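Local coordinates for cupin 2, conserved barrel domain protein (Shewanella frigidimarina, PDB 2PFW) that is of unknown function but has the RmlC-like cupin barrel fold and belongs with KdgF-type cupins, which are linked to uronate breakdown, at residues G22-M27 / K38-K43; Y48-R53 / V88-V93; Y59-E64 / G97-D102; F65-D70 / D80-P85. One frame throughout, in Å; residues are numbered along the deposited sequence.

Contact 1 (G22-M27 / K38-K43); sequences GLKRQM and KIWFDK
Strand segments 23-27 and 38-41 run antiparallel as the two arms of a beta hairpin, their axes 4.6 Å apart at closest, with Lys-24/Trp-40 and Gln-26/Lys-38 as the hydrogen-bonded pairs. Gln-26 N reaches Lys-38 O at 2.6 Å, and past the strand end Asp-42 N still donates to Gly-22 O, nearly along the C=O axis. On the face carrying Leu-23, Arg-25, Ile-39 and Phe-41, Leu-23 hangs CD2 over one side of the Phe-41 ring, 3.9 Å from its centroid and 15° off the normal, a CH-pi contact. Arg-25 starts with CG anti to its backbone N (chi1 -176°), laying CG 3.5 Å from Ile-39 CD1; its far end then bends away to a cation-pi contact with Phe-111. On the other face the Trp-40 indole presents an edge: CZ3 sits 3.5 Å from Gln-26 CB, which lies in the ring plane, while Lys-38 CG rides above one face. Lys-24 NZ stops 4.1 Å from Asp-42 OD1, too far for a salt bridge; one water accepts from NZ and lies within bonding distance of OD1 and Trp-40 O. Gln-26 OE1 and Lys-38 NZ share a second water, and Gln-26 NE2 is held by the carbonyls of Thr-14 and Gly-11. Strand 98-105 hydrogen-bonds to the outer side of strand 34-41, and from the facing sheet Phe-65 meets Phe-41 edge-to-face.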
loop_
_atom_site.group_PDB
_atom_site.type_symbol
_atom_site.label_atom_id
_atom_site.label_comp_id
_atom_site.label_asym_id
_atom_site.label_seq_id
_atom_site.Cartn_x
_atom_site.Cartn_y
_atom_site.Cartn_z
ATOM N N GLY A 22 17.056 8.437 10.234
ATOM C CA GLY A 22 17.072 8.818 8.827
ATOM C C GLY A 22 15.742 8.525 8.147
ATOM O O GLY A 22 15.662 8.564 6.919
ATOM N N LEU A 23 14.730 8.237 8.953
ATOM C CA LEU A 23 13.409 7.832 8.507
ATOM C C LEU A 23 12.374 8.931 8.750
ATOM O O LEU A 23 12.400 9.602 9.780
ATOM C CB LEU A 23 12.960 6.557 9.219
ATOM C CG LEU A 23 13.642 5.241 8.869
ATOM C CD1 LEU A 23 12.665 4.079 9.015
ATOM C CD2 LEU A 23 14.219 5.264 7.464
ATOM N N LYS A 24 11.471 9.091 7.792
ATOM C CA LYS A 24 10.320 9.982 7.919
ATOM C C LYS A 24 9.043 9.222 7.572
ATOM O O LYS A 24 9.044 8.439 6.624
ATOM C CB LYS A 24 10.459 11.203 7.022
ATOM C CG LYS A 24 11.458 12.249 7.489
ATOM C CD LYS A 24 11.453 13.465 6.584
ATOM C CE LYS A 24 12.775 13.692 5.866
ATOM N NZ LYS A 24 12.754 13.156 4.472
ATOM N N ARG A 25 7.970 9.424 8.329
ATOM C CA ARG A 25 6.784 8.584 8.165
ATOM C C ARG A 25 5.525 9.430 7.964
ATOM O O ARG A 25 5.339 10.424 8.667
ATOM C CB ARG A 25 6.594 7.666 9.376
ATOM C CG ARG A 25 5.436 6.691 9.256
ATOM C CD ARG A 25 5.482 5.613 10.332
ATOM N NE ARG A 25 5.272 6.188 11.651
ATOM C CZ ARG A 25 5.806 5.834 12.804
ATOM N NH1 ARG A 25 6.664 4.829 12.898
ATOM N NH2 ARG A 25 5.480 6.500 13.908
ATOM N N GLN A 26 4.685 9.023 7.017
ATOM C CA GLN A 26 3.395 9.671 6.814
ATOM C C GLN A 26 2.252 8.659 6.793
ATOM O O GLN A 26 2.285 7.681 6.049
ATOM C CB GLN A 26 3.368 10.465 5.509
ATOM C CG GLN A 26 2.143 11.362 5.357
ATOM C CD GLN A 26 2.089 11.971 3.970
ATOM O OE1 GLN A 26 2.147 11.231 2.990
ATOM N NE2 GLN A 26 1.984 13.290 3.899
HETATM N N MSE A 27 1.236 8.908 7.609
HETATM C CA MSE A 27 0.021 8.094 7.592
HETATM C C MSE A 27 -0.754 8.245 6.295
HETATM O O MSE A 27 -1.031 9.355 5.964
HETATM C CB MSE A 27 -0.874 8.468 8.790
HETATM C CG MSE A 27 -2.069 7.515 8.952
HETATM SE SE MSE A 27 -1.527 5.651 9.285
HETATM C CE MSE A 27 -0.420 6.089 10.732
ATOM N N LYS A 38 3.621 5.959 4.598
ATOM C CA LYS A 38 4.655 6.353 3.659
ATOM C C LYS A 38 5.943 6.666 4.423
ATOM O O LYS A 38 5.934 7.518 5.307
ATOM C CB LYS A 38 4.231 7.570 2.838
ATOM C CG LYS A 38 5.004 7.746 1.545
ATOM C CD LYS A 38 4.603 9.021 0.821
ATOM C CE LYS A 38 4.765 8.838 -0.680
ATOM N NZ LYS A 38 4.598 10.127 -1.409
ATOM N N ILE A 39 7.009 5.963 4.071
ATOM C CA ILE A 39 8.305 6.101 4.717
ATOM C C ILE A 39 9.364 6.619 3.743
ATOM O O ILE A 39 9.633 5.968 2.734
ATOM C CB ILE A 39 8.813 4.759 5.279
ATOM C CG1 ILE A 39 7.761 3.940 6.034
ATOM C CG2 ILE A 39 10.049 4.998 6.137
ATOM C CD1 ILE A 39 7.393 4.515 7.378
ATOM N N TRP A 40 9.952 7.767 4.049
ATOM C CA TRP A 40 11.060 8.294 3.265
ATOM C C TRP A 40 12.391 7.860 3.884
ATOM O O TRP A 40 12.635 8.154 5.054
ATOM C CB TRP A 40 11.047 9.816 3.195
ATOM C CG TRP A 40 9.933 10.421 2.406
ATOM C CD1 TRP A 40 9.986 10.921 1.138
ATOM C CD2 TRP A 40 8.579 10.591 2.849
ATOM N NE1 TRP A 40 8.746 11.391 0.767
ATOM C CE2 TRP A 40 7.866 11.201 1.798
ATOM C CE3 TRP A 40 7.910 10.284 4.038
ATOM C CZ2 TRP A 40 6.513 11.508 1.899
ATOM C CZ3 TRP A 40 6.571 10.590 4.135
ATOM C CH2 TRP A 40 5.885 11.195 3.075
ATOM N N PHE A 41 13.222 7.183 3.103
ATOM C CA PHE A 41 14.558 6.820 3.565
ATOM C C PHE A 41 15.604 7.839 3.121
ATOM O O PHE A 41 15.778 8.061 1.921
ATOM C CB PHE A 41 14.938 5.436 3.041
ATOM C CG PHE A 41 14.208 4.275 3.691
ATOM C CD1 PHE A 41 12.829 4.179 3.616
ATOM C CD2 PHE A 41 14.910 3.288 4.366
ATOM C CE1 PHE A 41 12.166 3.118 4.206
ATOM C CE2 PHE A 41 14.253 2.226 4.958
ATOM C CZ PHE A 41 12.876 2.138 4.876
ATOM N N ASP A 42 16.317 8.461 4.049
ATOM C CA ASP A 42 17.598 9.097 3.736
ATOM C C ASP A 42 18.561 8.063 3.164
ATOM O O ASP A 42 18.373 6.858 3.351
ATOM C CB ASP A 42 18.213 9.752 4.964
ATOM C CG ASP A 42 17.289 10.748 5.634
ATOM O OD1 ASP A 42 16.271 11.110 5.005
ATOM O OD2 ASP A 42 17.577 11.154 6.777
ATOM N N LYS A 43 19.597 8.513 2.455
ATOM C CA LYS A 43 20.576 7.562 1.927
ATOM C C LYS A 43 21.154 6.726 3.070
ATOM O O LYS A 43 21.551 7.261 4.103
ATOM C CB LYS A 43 21.690 8.273 1.161
ATOM C CG LYS A 43 21.194 9.179 0.043
ATOM C CD LYS A 43 22.313 10.062 -0.486
ATOM C CE LYS A 43 22.242 10.207 -2.002
ATOM N NZ LYS A 43 22.613 11.584 -2.443
HETATM O O HOH W 1 13.923 10.536 5.287
HETATM O O HOH W 2 2.207 11.365 0.193
#

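Contact 2 (Y48-R53 / V88-V93); sequences YVHAHR and VDHGAV
Val-49, at the corner where the chain leaves one sheet, rests CG1 3.6 Å from His-90 O. Next comes His-50, paired with His-90 by two antiparallel backbone bonds, both long: His-50 N to His-90 O is 3.3 Å and bent, and His-90 N returns to His-50 O at 3.2 Å. His-50 O also lies over one face of the His-90 ring. Its own ring turns an edge to His-90 NE2, its CG anti to the backbone N. Ala-51 adds a light touch, CB 3.9 Å from Asp-89 OD1. His-52 then folds back: with CG in the crowded position between its backbone N and carbonyl carbon (chi1 44°), its NE2 comes 3.5 Å from His-90 CE1. The two rings form an offset edge-to-face pair, the edge of His-90 toward the face of His-52, with planes at 63°. His-52 N donates to a water that in turn bonds to Val-88 O. That same carbonyl fixes the His-90 ring, taking an almost straight bond in the ring plane from ND1 at 3.1 Å. With ND1 so engaged, His-90 NE2 is turned to share a second water with His-52 NE2, which also has a weak bond to Gln-56. His-50, His-52, Gln-56 and His-90 probably correspond to the metal-ligand positions of the two cupin motifs; no metal is modelled among them, and water bridges His-52 and His-90.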
loop_
_atom_site.group_PDB
_atom_site.type_symbol
_atom_site.label_atom_id
_atom_site.label_comp_id
_atom_site.label_asym_id
_atom_site.label_seq_id
_atom_site.Cartn_x
_atom_site.Cartn_y
_atom_site.Cartn_z
ATOM N N TYR A 48 16.563 -1.259 11.480
ATOM C CA TYR A 48 17.376 -2.277 12.128
ATOM C C TYR A 48 16.639 -3.589 12.326
ATOM O O TYR A 48 15.429 -3.593 12.582
ATOM C CB TYR A 48 17.840 -1.735 13.491
ATOM C CG TYR A 48 18.840 -0.619 13.292
ATOM C CD1 TYR A 48 20.169 -0.918 12.996
ATOM C CD2 TYR A 48 18.484 0.719 13.397
ATOM C CE1 TYR A 48 21.108 0.078 12.810
ATOM C CE2 TYR A 48 19.415 1.724 13.210
ATOM C CZ TYR A 48 20.722 1.397 12.917
ATOM O OH TYR A 48 21.658 2.390 12.731
ATOM N N VAL A 49 17.321 -4.723 12.213
ATOM C CA VAL A 49 16.693 -6.013 11.930
ATOM C C VAL A 49 15.658 -6.347 13.013
ATOM O O VAL A 49 15.959 -6.119 14.188
ATOM C CB VAL A 49 17.728 -7.137 11.790
ATOM C CG1 VAL A 49 17.067 -8.464 11.440
ATOM C CG2 VAL A 49 18.761 -6.786 10.720
ATOM N N HIS A 50 14.489 -6.852 12.649
ATOM C CA HIS A 50 13.184 -6.581 13.232
ATOM C C HIS A 50 12.184 -7.701 13.023
ATOM O O HIS A 50 12.265 -8.485 12.074
ATOM C CB HIS A 50 12.676 -5.291 12.585
ATOM C CG HIS A 50 11.728 -4.488 13.388
ATOM N ND1 HIS A 50 12.140 -3.647 14.403
ATOM C CD2 HIS A 50 10.377 -4.336 13.339
ATOM C CE1 HIS A 50 11.098 -3.038 14.947
ATOM N NE2 HIS A 50 10.010 -3.445 14.316
ATOM N N ALA A 51 11.218 -7.826 13.927
ATOM C CA ALA A 51 10.114 -8.768 13.763
ATOM C C ALA A 51 8.885 -8.247 14.508
ATOM O O ALA A 51 8.997 -7.458 15.445
ATOM C CB ALA A 51 10.457 -10.168 14.238
ATOM N N HIS A 52 7.707 -8.696 14.074
ATOM C CA HIS A 52 6.469 -8.288 14.748
ATOM C C HIS A 52 5.326 -9.214 14.354
ATOM O O HIS A 52 5.401 -9.963 13.376
ATOM C CB HIS A 52 6.161 -6.823 14.446
ATOM C CG HIS A 52 6.327 -6.415 13.017
ATOM N ND1 HIS A 52 5.643 -7.026 11.991
ATOM C CD2 HIS A 52 7.088 -5.459 12.430
ATOM C CE1 HIS A 52 5.977 -6.470 10.838
ATOM N NE2 HIS A 52 6.854 -5.513 11.078
ATOM N N ARG A 53 4.241 -9.196 15.131
ATOM C CA ARG A 53 3.117 -10.092 14.847
ATOM C C ARG A 53 2.415 -9.692 13.549
ATOM O O ARG A 53 1.992 -10.540 12.770
ATOM C CB ARG A 53 2.115 -10.088 15.999
ATOM C CG ARG A 53 1.496 -8.733 16.320
ATOM C CD ARG A 53 0.616 -8.844 17.558
ATOM N NE ARG A 53 -0.150 -7.647 17.847
ATOM C CZ ARG A 53 0.246 -6.597 18.540
ATOM N NH1 ARG A 53 1.463 -6.541 19.067
ATOM N NH2 ARG A 53 -0.578 -5.570 18.720
ATOM N N VAL A 88 8.073 -13.133 11.109
ATOM C CA VAL A 88 9.223 -13.502 10.282
ATOM C C VAL A 88 10.316 -12.442 10.369
ATOM O O VAL A 88 10.061 -11.239 10.314
ATOM C CB VAL A 88 8.834 -13.720 8.815
ATOM C CG1 VAL A 88 10.070 -13.919 7.942
ATOM C CG2 VAL A 88 7.898 -14.912 8.666
ATOM N N ASP A 89 11.566 -12.877 10.526
ATOM C CA ASP A 89 12.685 -11.947 10.591
ATOM C C ASP A 89 12.831 -11.198 9.268
ATOM O O ASP A 89 12.698 -11.813 8.211
ATOM C CB ASP A 89 13.988 -12.679 10.903
ATOM C CG ASP A 89 14.189 -12.966 12.375
ATOM O OD1 ASP A 89 13.540 -12.303 13.209
ATOM O OD2 ASP A 89 15.005 -13.862 12.686
ATOM N N HIS A 90 13.103 -9.901 9.328
ATOM C CA HIS A 90 13.263 -9.132 8.095
ATOM C C HIS A 90 14.119 -7.891 8.324
ATOM O O HIS A 90 14.215 -7.385 9.437
ATOM C CB HIS A 90 11.904 -8.722 7.519
ATOM C CG HIS A 90 11.096 -7.811 8.387
ATOM N ND1 HIS A 90 10.300 -8.296 9.403
ATOM C CD2 HIS A 90 10.928 -6.470 8.415
ATOM C CE1 HIS A 90 9.690 -7.299 10.017
ATOM N NE2 HIS A 90 10.054 -6.170 9.436
ATOM N N GLY A 91 14.735 -7.386 7.249
ATOM C CA GLY A 91 15.417 -6.098 7.310
ATOM C C GLY A 91 15.356 -5.347 5.984
ATOM O O GLY A 91 15.154 -5.988 4.955
ATOM N N ALA A 92 15.539 -4.033 6.040
ATOM C CA ALA A 92 15.584 -3.212 4.833
ATOM C C ALA A 92 16.569 -2.057 4.972
ATOM O O ALA A 92 16.558 -1.320 5.951
ATOM C CB ALA A 92 14.184 -2.706 4.516
ATOM N N VAL A 93 17.427 -1.913 3.972
ATOM C CA VAL A 93 18.412 -0.853 3.848
ATOM C C VAL A 93 18.278 -0.116 2.520
ATOM O O VAL A 93 18.080 -0.754 1.493
ATOM C CB VAL A 93 19.850 -1.420 3.933
ATOM C CG1 VAL A 93 20.817 -0.582 3.119
ATOM C CG2 VAL A 93 20.284 -1.497 5.387
HETATM O O HOH W 3 7.729 -9.607 11.352
HETATM O O HOH W 4 8.641 -3.673 9.701
#

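Contact 3 (Y59-E64 / G97-D102); sequences YVVEGE and GGILID. With EDO (1,2-ethanediol), chain C.
A classic beta bulge interrupts the antiparallel pairing of strands 55-61 and 98-105 in the larger sheet of this cupin barrel. Before it, Tyr-59 and Ile-101 exchange regular backbone bonds, Ile-101 N reaching Tyr-59 O at 2.9 Å. At the bulge both Val-61 and Glu-62 face Ile-99, so Ile-99 O accepts twice: from Val-61 N at 2.8 Å, 30° above the carbonyl plane, and from Glu-62 N at 3.2 Å on a lone pair. Farther on, Gly-63 passes so close to the opposite strand that a CB there would collide with Gly-97 O. Toward the barrel interior, Leu-100 slips CD2 to 3.9 Å from Val-60 CG2, and Phe-65 packs on both residues. The other methyl of Leu-100, CD1, meets an ethanediol, probably from the crystallisation liquor. Asp-102 OD1 accepts from O1 of the diol and OD2 from O2, though the fit is crowded and both carboxylate oxygens are less surely placed. An alanine in place of Asp-102 would remove both acceptors and would probably leave the diol without its polar anchorage on this strand. On the outward face Tyr-59 turns its hydroxyl to Lys-38 of the second subunit, and Ile-101 packs against Tyr-59 of that subunit. Beside them Val-61 leans across obliquely, its CB 3.6 Å from Ile-99 CG2 and its CG2 pressed to 3.4 Å from Ile-101 CG1, tighter than usual carbon contact.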
loop_
_atom_site.group_PDB
_atom_site.type_symbol
_atom_site.label_atom_id
_atom_site.label_comp_id
_atom_site.label_asym_id
_atom_site.label_seq_id
_atom_site.Cartn_x
_atom_site.Cartn_y
_atom_site.Cartn_z
ATOM N N TYR A 59 5.644 -1.903 -0.688
ATOM C CA TYR A 59 5.790 -1.529 -2.087
ATOM C C TYR A 59 6.910 -0.499 -2.238
ATOM O O TYR A 59 6.977 0.444 -1.451
ATOM C CB TYR A 59 4.488 -0.957 -2.659
ATOM C CG TYR A 59 4.623 -0.564 -4.119
ATOM C CD1 TYR A 59 4.611 -1.511 -5.122
ATOM C CD2 TYR A 59 4.761 0.776 -4.478
ATOM C CE1 TYR A 59 4.732 -1.155 -6.456
ATOM C CE2 TYR A 59 4.884 1.138 -5.806
ATOM C CZ TYR A 59 4.869 0.175 -6.782
ATOM O OH TYR A 59 4.995 0.547 -8.105
ATOM N N VAL A 60 7.779 -0.680 -3.234
ATOM C CA VAL A 60 8.832 0.318 -3.428
ATOM C C VAL A 60 8.325 1.432 -4.347
ATOM O O VAL A 60 8.080 1.188 -5.524
ATOM C CB VAL A 60 10.130 -0.274 -3.993
ATOM C CG1 VAL A 60 11.236 0.778 -3.956
ATOM C CG2 VAL A 60 10.571 -1.509 -3.225
ATOM N N VAL A 61 8.167 2.623 -3.782
ATOM C CA VAL A 61 7.766 3.786 -4.572
ATOM C C VAL A 61 8.967 4.270 -5.380
ATOM O O VAL A 61 8.885 4.363 -6.606
ATOM C CB VAL A 61 7.218 4.925 -3.706
ATOM C CG1 VAL A 61 7.084 6.197 -4.523
ATOM C CG2 VAL A 61 5.878 4.525 -3.099
ATOM N N GLU A 62 10.086 4.556 -4.714
ATOM C CA GLU A 62 11.320 4.780 -5.472
ATOM C C GLU A 62 12.563 4.551 -4.619
ATOM O O GLU A 62 12.528 4.676 -3.399
ATOM C CB GLU A 62 11.326 6.195 -6.048
ATOM C CG GLU A 62 11.550 7.267 -5.003
ATOM C CD GLU A 62 12.344 8.444 -5.541
ATOM O OE1 GLU A 62 13.282 8.222 -6.336
ATOM O OE2 GLU A 62 12.023 9.587 -5.161
ATOM N N GLY A 63 13.666 4.232 -5.286
ATOM C CA GLY A 63 14.962 4.035 -4.659
ATOM C C GLY A 63 15.376 2.577 -4.735
ATOM O O GLY A 63 14.602 1.733 -5.182
ATOM N N GLU A 64 16.593 2.260 -4.308
ATOM C CA GLU A 64 17.066 0.879 -4.349
ATOM C C GLU A 64 17.059 0.318 -2.924
ATOM O O GLU A 64 17.668 0.894 -2.025
ATOM C CB GLU A 64 18.447 0.768 -4.975
ATOM C CG GLU A 64 18.580 1.219 -6.417
ATOM C CD GLU A 64 17.738 0.435 -7.398
ATOM O OE1 GLU A 64 17.891 -0.802 -7.482
ATOM O OE2 GLU A 64 16.911 1.072 -8.089
ATOM N N GLY A 97 18.737 6.174 -0.894
ATOM C CA GLY A 97 17.582 7.004 -0.519
ATOM C C GLY A 97 16.382 6.545 -1.338
ATOM O O GLY A 97 16.546 5.909 -2.386
ATOM N N GLY A 98 15.158 6.804 -0.888
ATOM C CA GLY A 98 14.009 6.190 -1.542
ATOM C C GLY A 98 12.720 6.342 -0.759
ATOM O O GLY A 98 12.666 7.046 0.247
ATOM N N ILE A 99 11.673 5.675 -1.231
ATOM C CA ILE A 99 10.350 5.745 -0.611
ATOM C C ILE A 99 9.653 4.387 -0.642
ATOM O O ILE A 99 9.643 3.697 -1.660
ATOM C CB ILE A 99 9.475 6.805 -1.295
ATOM C CG1 ILE A 99 10.042 8.220 -1.181
ATOM C CG2 ILE A 99 8.054 6.773 -0.764
ATOM C CD1 ILE A 99 9.510 9.179 -2.224
ATOM N N LEU A 100 9.084 4.013 0.503
ATOM C CA LEU A 100 8.347 2.772 0.666
ATOM C C LEU A 100 6.889 3.047 1.065
ATOM O O LEU A 100 6.624 3.995 1.794
ATOM C CB LEU A 100 8.932 1.886 1.758
ATOM C CG LEU A 100 10.119 0.990 1.447
ATOM C CD1 LEU A 100 10.458 0.151 2.679
ATOM C CD2 LEU A 100 9.856 0.103 0.247
ATOM N N ILE A 101 5.973 2.203 0.618
ATOM C CA ILE A 101 4.653 2.114 1.246
ATOM C C ILE A 101 4.582 0.847 2.092
ATOM O O ILE A 101 4.607 -0.252 1.551
ATOM C CB ILE A 101 3.526 2.144 0.194
ATOM C CG1 ILE A 101 3.667 3.240 -0.859
ATOM C CG2 ILE A 101 2.180 2.182 0.907
ATOM C CD1 ILE A 101 2.788 4.458 -0.808
ATOM N N ASP A 102 4.531 1.013 3.404
ATOM C CA ASP A 102 4.404 -0.115 4.322
ATOM C C ASP A 102 2.937 -0.251 4.747
ATOM O O ASP A 102 2.402 0.720 5.278
ATOM C CB ASP A 102 5.274 0.059 5.558
ATOM C CG ASP A 102 6.757 -0.162 5.371
ATOM O OD1 ASP A 102 7.185 -0.835 4.415
ATOM O OD2 ASP A 102 7.539 0.345 6.205
HETATM C C1 EDO C . 9.671 -1.445 6.483
HETATM O O1 EDO C . 9.520 -2.322 5.365
HETATM C C2 EDO C . 10.489 -0.232 6.060
HETATM O O2 EDO C . 10.138 0.891 6.875
#

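Contact 4 (F65-D70 / D80-P85); sequences FHVNVD and DSFFVP
Val-67 CG1 stands squarely over the middle of the Phe-82 ring, 3.8 Å from the centroid and 3° off the normal, a CH-pi contact about as central as one can be. Its second methyl drops toward the rim, CG2 lying 3.7 Å from Phe-82 CE1. Val-69 follows two residues on, with CG2 4.2 Å from Phe-82 CD2 and equally near Val-84 CG2, while its CG1 comes 3.9 Å from the carbonyl oxygen of Phe-83. Between the side chains the contact is apolar packing. Phe-82 already points its CB at strand 65-69, and CG in the crowded position between backbone N and carbonyl carbon (chi1 53°) sets the ring against Val-67; Val-84 CG2 borders the ring in its plane. Around that ring lie Gln-56, Ser-58 and Leu-76, and the bound ethanediol lies about 3 Å from the Phe-82 side chain at the nearest atoms. An alanine in place of Phe-82 would remove the whole surface that Val-67 sits on and would probably leave this part of the interior, and the wall beside the diol, loosely packed. What holds strand 81-84 in place comes partly from the second subunit: Ser-81 and Phe-82 pair antiparallel with one of its strands, so the sheet continues across the interface. Ser-81 OG bonds to Leu-28 O of that subunit, and Asp-80 OD1 to its Gly-11 N. The axes of segments 65-69 and 81-84 come to 8.4 Å at closest, 26° from parallel; facing sheets meeting through inward-pointing valines and an aromatic ring are the packed interior of the cupin beta barrel.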
loop_
_atom_site.group_PDB
_atom_site.type_symbol
_atom_site.label_atom_id
_atom_site.label_comp_id
_atom_site.label_asym_id
_atom_site.label_seq_id
_atom_site.Cartn_x
_atom_site.Cartn_y
_atom_site.Cartn_z
ATOM N N PHE A 65 16.342 -0.785 -2.737
ATOM C CA PHE A 65 16.172 -1.349 -1.400
ATOM C C PHE A 65 16.821 -2.733 -1.335
ATOM O O PHE A 65 16.456 -3.619 -2.104
ATOM C CB PHE A 65 14.695 -1.429 -1.009
ATOM C CG PHE A 65 14.173 -0.078 -0.539
ATOM C CD1 PHE A 65 13.721 0.856 -1.458
ATOM C CD2 PHE A 65 14.146 0.237 0.806
ATOM C CE1 PHE A 65 13.258 2.082 -1.024
ATOM C CE2 PHE A 65 13.681 1.460 1.247
ATOM C CZ PHE A 65 13.233 2.387 0.322
ATOM N N HIS A 66 17.777 -2.873 -0.425
ATOM C CA HIS A 66 18.330 -4.166 -0.047
ATOM C C HIS A 66 17.423 -4.766 1.030
ATOM O O HIS A 66 17.456 -4.298 2.167
ATOM C CB HIS A 66 19.757 -4.051 0.479
ATOM C CG HIS A 66 20.786 -3.713 -0.552
ATOM N ND1 HIS A 66 20.780 -2.516 -1.229
ATOM C CD2 HIS A 66 21.858 -4.396 -1.025
ATOM C CE1 HIS A 66 21.795 -2.474 -2.074
ATOM N NE2 HIS A 66 22.466 -3.608 -1.969
ATOM N N VAL A 67 16.622 -5.764 0.680
ATOM C CA VAL A 67 15.657 -6.259 1.665
ATOM C C VAL A 67 15.968 -7.698 2.073
ATOM O O VAL A 67 16.179 -8.576 1.237
ATOM C CB VAL A 67 14.209 -6.164 1.154
ATOM C CG1 VAL A 67 13.256 -6.731 2.197
ATOM C CG2 VAL A 67 13.859 -4.718 0.835
ATOM N N ASN A 68 15.996 -7.925 3.388
ATOM C CA ASN A 68 16.116 -9.282 3.914
ATOM C C ASN A 68 14.770 -9.760 4.460
ATOM O O ASN A 68 14.256 -9.121 5.380
ATOM C CB ASN A 68 17.181 -9.359 5.012
ATOM C CG ASN A 68 17.521 -10.804 5.344
ATOM O OD1 ASN A 68 16.699 -11.708 5.184
ATOM N ND2 ASN A 68 18.749 -11.032 5.805
ATOM N N VAL A 69 14.243 -10.835 3.899
ATOM C CA VAL A 69 13.124 -11.559 4.491
ATOM C C VAL A 69 13.498 -13.021 4.740
ATOM O O VAL A 69 13.747 -13.770 3.801
ATOM C CB VAL A 69 11.854 -11.509 3.627
ATOM C CG1 VAL A 69 10.736 -12.288 4.305
ATOM C CG2 VAL A 69 11.418 -10.073 3.385
ATOM N N ASP A 70 13.520 -13.404 6.015
ATOM C CA ASP A 70 13.700 -14.807 6.383
ATOM C C ASP A 70 15.021 -15.339 5.836
ATOM O O ASP A 70 15.112 -16.516 5.485
ATOM C CB ASP A 70 12.534 -15.643 5.858
ATOM C CG ASP A 70 12.423 -16.972 6.583
ATOM O OD1 ASP A 70 12.695 -16.958 7.801
ATOM O OD2 ASP A 70 12.084 -17.988 5.945
ATOM N N ASP A 80 8.612 -2.744 -7.179
ATOM C CA ASP A 80 8.773 -4.084 -6.623
ATOM C C ASP A 80 8.092 -4.137 -5.256
ATOM O O ASP A 80 7.802 -3.099 -4.659
ATOM C CB ASP A 80 10.232 -4.478 -6.471
ATOM C CG ASP A 80 11.016 -4.727 -7.729
ATOM O OD1 ASP A 80 10.471 -5.144 -8.769
ATOM O OD2 ASP A 80 12.253 -4.519 -7.675
ATOM N N SER A 81 7.846 -5.340 -4.741
ATOM C CA SER A 81 7.269 -5.410 -3.396
ATOM C C SER A 81 7.788 -6.610 -2.609
ATOM O O SER A 81 8.334 -7.562 -3.167
ATOM C CB SER A 81 5.737 -5.465 -3.500
ATOM O OG SER A 81 5.360 -6.532 -4.346
ATOM N N PHE A 82 7.603 -6.580 -1.287
ATOM C CA PHE A 82 7.843 -7.784 -0.490
ATOM C C PHE A 82 6.719 -7.988 0.535
ATOM O O PHE A 82 6.001 -7.051 0.867
ATOM C CB PHE A 82 9.179 -7.743 0.233
ATOM C CG PHE A 82 9.464 -6.534 1.087
ATOM C CD1 PHE A 82 9.953 -5.367 0.513
ATOM C CD2 PHE A 82 9.261 -6.555 2.454
ATOM C CE1 PHE A 82 10.225 -4.265 1.295
ATOM C CE2 PHE A 82 9.527 -5.452 3.238
ATOM C CZ PHE A 82 10.012 -4.295 2.661
ATOM N N PHE A 83 6.634 -9.220 1.002
ATOM C CA PHE A 83 5.671 -9.688 1.984
ATOM C C PHE A 83 6.388 -10.363 3.150
ATOM O O PHE A 83 7.191 -11.263 2.924
ATOM C CB PHE A 83 4.700 -10.648 1.305
ATOM C CG PHE A 83 3.910 -11.548 2.239
ATOM C CD1 PHE A 83 3.158 -11.018 3.271
ATOM C CD2 PHE A 83 3.938 -12.918 2.051
ATOM C CE1 PHE A 83 2.439 -11.851 4.110
ATOM C CE2 PHE A 83 3.229 -13.759 2.891
ATOM C CZ PHE A 83 2.483 -13.219 3.919
ATOM N N VAL A 84 6.086 -9.909 4.354
ATOM C CA VAL A 84 6.599 -10.462 5.596
ATOM C C VAL A 84 5.513 -11.148 6.410
ATOM O O VAL A 84 4.645 -10.490 6.991
ATOM C CB VAL A 84 7.236 -9.342 6.442
ATOM C CG1 VAL A 84 7.977 -9.908 7.635
ATOM C CG2 VAL A 84 8.165 -8.519 5.556
ATOM N N PRO A 85 5.543 -12.471 6.477
ATOM C CA PRO A 85 4.551 -13.177 7.311
ATOM C C PRO A 85 4.699 -12.764 8.766
ATOM O O PRO A 85 5.726 -12.218 9.184
ATOM C CB PRO A 85 4.885 -14.651 7.085
ATOM C CG PRO A 85 5.657 -14.675 5.803
ATOM C CD PRO A 85 6.466 -13.403 5.812
#

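How the contacts relate
Contacts 1 and 3, both partly buried, hold the larger sheet together strand by strand; they adjoin directly, because strand 34-41 pairs with 98-105 through bonds such as Phe-41 N to Gly-98 O. Contact 4 differs in kind: it is buried, its side chains meet through apolar packing, and it bridges the two sheets, its Phe-65 reaching both contacts 1 and 3. Contact 2 is the surface one, at the edge of the smaller sheet, and its chemistry is histidines and waters; it joins contact 4 where Gly-91 and Asp-89 bond to segment 65-70. Contact 4 meets the second subunit extensively, contact 3 through three residues, contact 1 through one, and contact 2 not at all.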